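Uncharacterized protein PA2218 (Pseudomonas aeruginosa, PDB 2HDW) is of uncharacterized function but has an alpha/beta hydrolase fold and probably acts as a hydrolase. Local coordinates at residues A[83-88]-A[124-129]. Numbering follows the deposited sequence.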
loop_
_atom_site.group_PDB
_atom_site.type_symbol
_atom_site.label_atom_id
_atom_site.label_comp_id
_atom_site.label_asym_id
_atom_site.label_seq_id
_atom_site.Cartn_x
_atom_site.Cartn_y
_atom_site.Cartn_z
ATOM N N ALA A 83 -12.516 -4.788 1.507
ATOM C CA ALA A 83 -12.119 -3.433 1.857
ATOM C C ALA A 83 -13.064 -2.768 2.848
ATOM O O ALA A 83 -14.194 -3.220 3.053
ATOM C CB ALA A 83 -12.027 -2.582 0.592
ATOM N N ASP A 84 -12.577 -1.696 3.467
ATOM C CA ASP A 84 -13.362 -0.914 4.412
ATOM C C ASP A 84 -13.658 0.397 3.706
ATOM O O ASP A 84 -12.752 1.047 3.182
ATOM C CB ASP A 84 -12.571 -0.626 5.694
ATOM C CG ASP A 84 -12.448 -1.838 6.600
ATOM O OD1 ASP A 84 -13.497 -2.366 7.033
ATOM O OD2 ASP A 84 -11.301 -2.258 6.890
ATOM N N LEU A 85 -14.930 0.773 3.687
ATOM C CA LEU A 85 -15.374 2.004 3.054
ATOM C C LEU A 85 -15.811 2.988 4.137
ATOM O O LEU A 85 -16.602 2.638 5.011
ATOM C CB LEU A 85 -16.550 1.706 2.129
ATOM C CG LEU A 85 -17.259 2.876 1.448
ATOM C CD1 LEU A 85 -16.342 3.520 0.415
ATOM C CD2 LEU A 85 -18.524 2.360 0.789
ATOM N N TYR A 86 -15.291 4.211 4.072
ATOM C CA TYR A 86 -15.624 5.251 5.044
ATOM C C TYR A 86 -16.217 6.460 4.331
ATOM O O TYR A 86 -15.665 6.928 3.334
ATOM C CB TYR A 86 -14.369 5.699 5.800
ATOM C CG TYR A 86 -13.645 4.604 6.550
ATOM C CD1 TYR A 86 -13.869 4.388 7.913
ATOM C CD2 TYR A 86 -12.730 3.784 5.896
ATOM C CE1 TYR A 86 -13.188 3.378 8.605
ATOM C CE2 TYR A 86 -12.052 2.776 6.569
ATOM C CZ TYR A 86 -12.280 2.576 7.921
ATOM O OH TYR A 86 -11.596 1.568 8.566
ATOM N N LEU A 87 -17.332 6.969 4.847
ATOM C CA LEU A 87 -17.982 8.137 4.259
ATOM C C LEU A 87 -18.314 9.178 5.318
ATOM O O LEU A 87 -18.594 8.840 6.468
ATOM C CB LEU A 87 -19.289 7.749 3.550
ATOM C CG LEU A 87 -19.266 6.710 2.425
ATOM C CD1 LEU A 87 -19.064 5.320 3.015
ATOM C CD2 LEU A 87 -20.582 6.765 1.664
ATOM N N PRO A 88 -18.276 10.465 4.944
ATOM C CA PRO A 88 -18.591 11.543 5.885
ATOM C C PRO A 88 -20.090 11.465 6.194
ATOM O O PRO A 88 -20.865 11.012 5.353
ATOM C CB PRO A 88 -18.243 12.812 5.095
ATOM C CG PRO A 88 -17.219 12.344 4.092
ATOM C CD PRO A 88 -17.760 11.001 3.672
ATOM N N GLY A 124 -13.770 15.032 4.901
ATOM C CA GLY A 124 -14.726 15.264 3.826
ATOM C C GLY A 124 -14.646 14.400 2.579
ATOM O O GLY A 124 -15.365 14.649 1.611
ATOM N N PHE A 125 -13.786 13.385 2.579
ATOM C CA PHE A 125 -13.665 12.518 1.407
ATOM C C PHE A 125 -14.312 11.154 1.647
ATOM O O PHE A 125 -14.435 10.704 2.782
ATOM C CB PHE A 125 -12.180 12.304 1.056
ATOM C CG PHE A 125 -11.430 13.578 0.742
ATOM C CD1 PHE A 125 -11.352 14.052 -0.564
ATOM C CD2 PHE A 125 -10.821 14.313 1.756
ATOM C CE1 PHE A 125 -10.674 15.243 -0.858
ATOM C CE2 PHE A 125 -10.140 15.511 1.472
ATOM C CZ PHE A 125 -10.068 15.971 0.164
ATOM N N VAL A 126 -14.751 10.511 0.572
ATOM C CA VAL A 126 -15.299 9.165 0.673
ATOM C C VAL A 126 -14.015 8.355 0.511
ATOM O O VAL A 126 -13.266 8.598 -0.429
ATOM C CB VAL A 126 -16.247 8.837 -0.492
ATOM C CG1 VAL A 126 -16.501 7.341 -0.540
ATOM C CG2 VAL A 126 -17.558 9.592 -0.329
ATOM N N THR A 127 -13.749 7.413 1.410
ATOM C CA THR A 127 -12.506 6.652 1.316
ATOM C C THR A 127 -12.645 5.142 1.380
ATOM O O THR A 127 -13.652 4.606 1.848
ATOM C CB THR A 127 -11.517 7.087 2.406
ATOM O OG1 THR A 127 -12.061 6.773 3.692
ATOM C CG2 THR A 127 -11.260 8.587 2.321
ATOM N N LEU A 128 -11.599 4.465 0.924
ATOM C CA LEU A 128 -11.585 3.015 0.886
ATOM C C LEU A 128 -10.179 2.463 1.149
ATOM O O LEU A 128 -9.215 2.869 0.500
ATOM C CB LEU A 128 -12.083 2.569 -0.492
ATOM C CG LEU A 128 -12.323 1.101 -0.832
ATOM C CD1 LEU A 128 -13.430 0.532 0.051
ATOM C CD2 LEU A 128 -12.713 0.993 -2.302
ATOM N N ALA A 129 -10.072 1.553 2.114
ATOM C CA ALA A 129 -8.809 0.897 2.448
ATOM C C ALA A 129 -9.066 -0.567 2.092
ATOM O O ALA A 129 -10.026 -1.168 2.576
ATOM C CB ALA A 129 -8.498 1.046 3.946
#
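Asp84 and Tyr86 of strand 80-88 pair with Ala129 and Thr127 of strand 126-130 in antiparallel register, the local axes 4.7 Å apart and their directions 164° from each other. Four backbone hydrogen bonds define the ladder: Asp84 and Ala129 exchange N-H and C=O reciprocally, and so do Tyr86 and Thr127, where Thr127 N reaches Tyr86 O at 2.8 Å with an N-H...O angle of 174°. The pair between them, Leu85 and Leu128, is non-hydrogen-bonded; there the CA of Leu128 comes within 3.2 Å of Asp84 O, a CA-H...O contact. On the leucine face, CD1 of Leu128 lies 3.5 Å from Ala83 CB across the strand gap, tighter than usual for two carbons. CD1 of Leu85 meets Val126 CG1 at 3.9 Å, the two side chains meeting at a slant. In the alpha/beta hydrolase fold of this chain, the pairing joins the antiparallel edge of the sheet to its parallel part: strand 66-74 flanks 80-88 on its far side, and 96-102 runs parallel to 126-130. Tyr86 and Thr127 occupy the other face, against helix 112-122, where Tyr86 touches Ala117, Gln118 and Ala121 and Thr127 touches Ala121. OG1 of Thr127, placed between the backbone N and the carbonyl carbon (chi1 64°), lies 3.3 Å from Tyr86 CB and oblique to the ring, while its hydrogen bond goes to Ala117 O of that helix. Asp84 is on this face too, its OD1 hydrogen-bonded to His68 NE2 and salt-bridged to Lys58 NZ. Past the ladder, the Pro88 ring covers the turn into the strand, its CG 3.6 Å from Gly124 C. Gly124, at positive phi, is the C-prime residue of the Schellman motif ending helix 112-122.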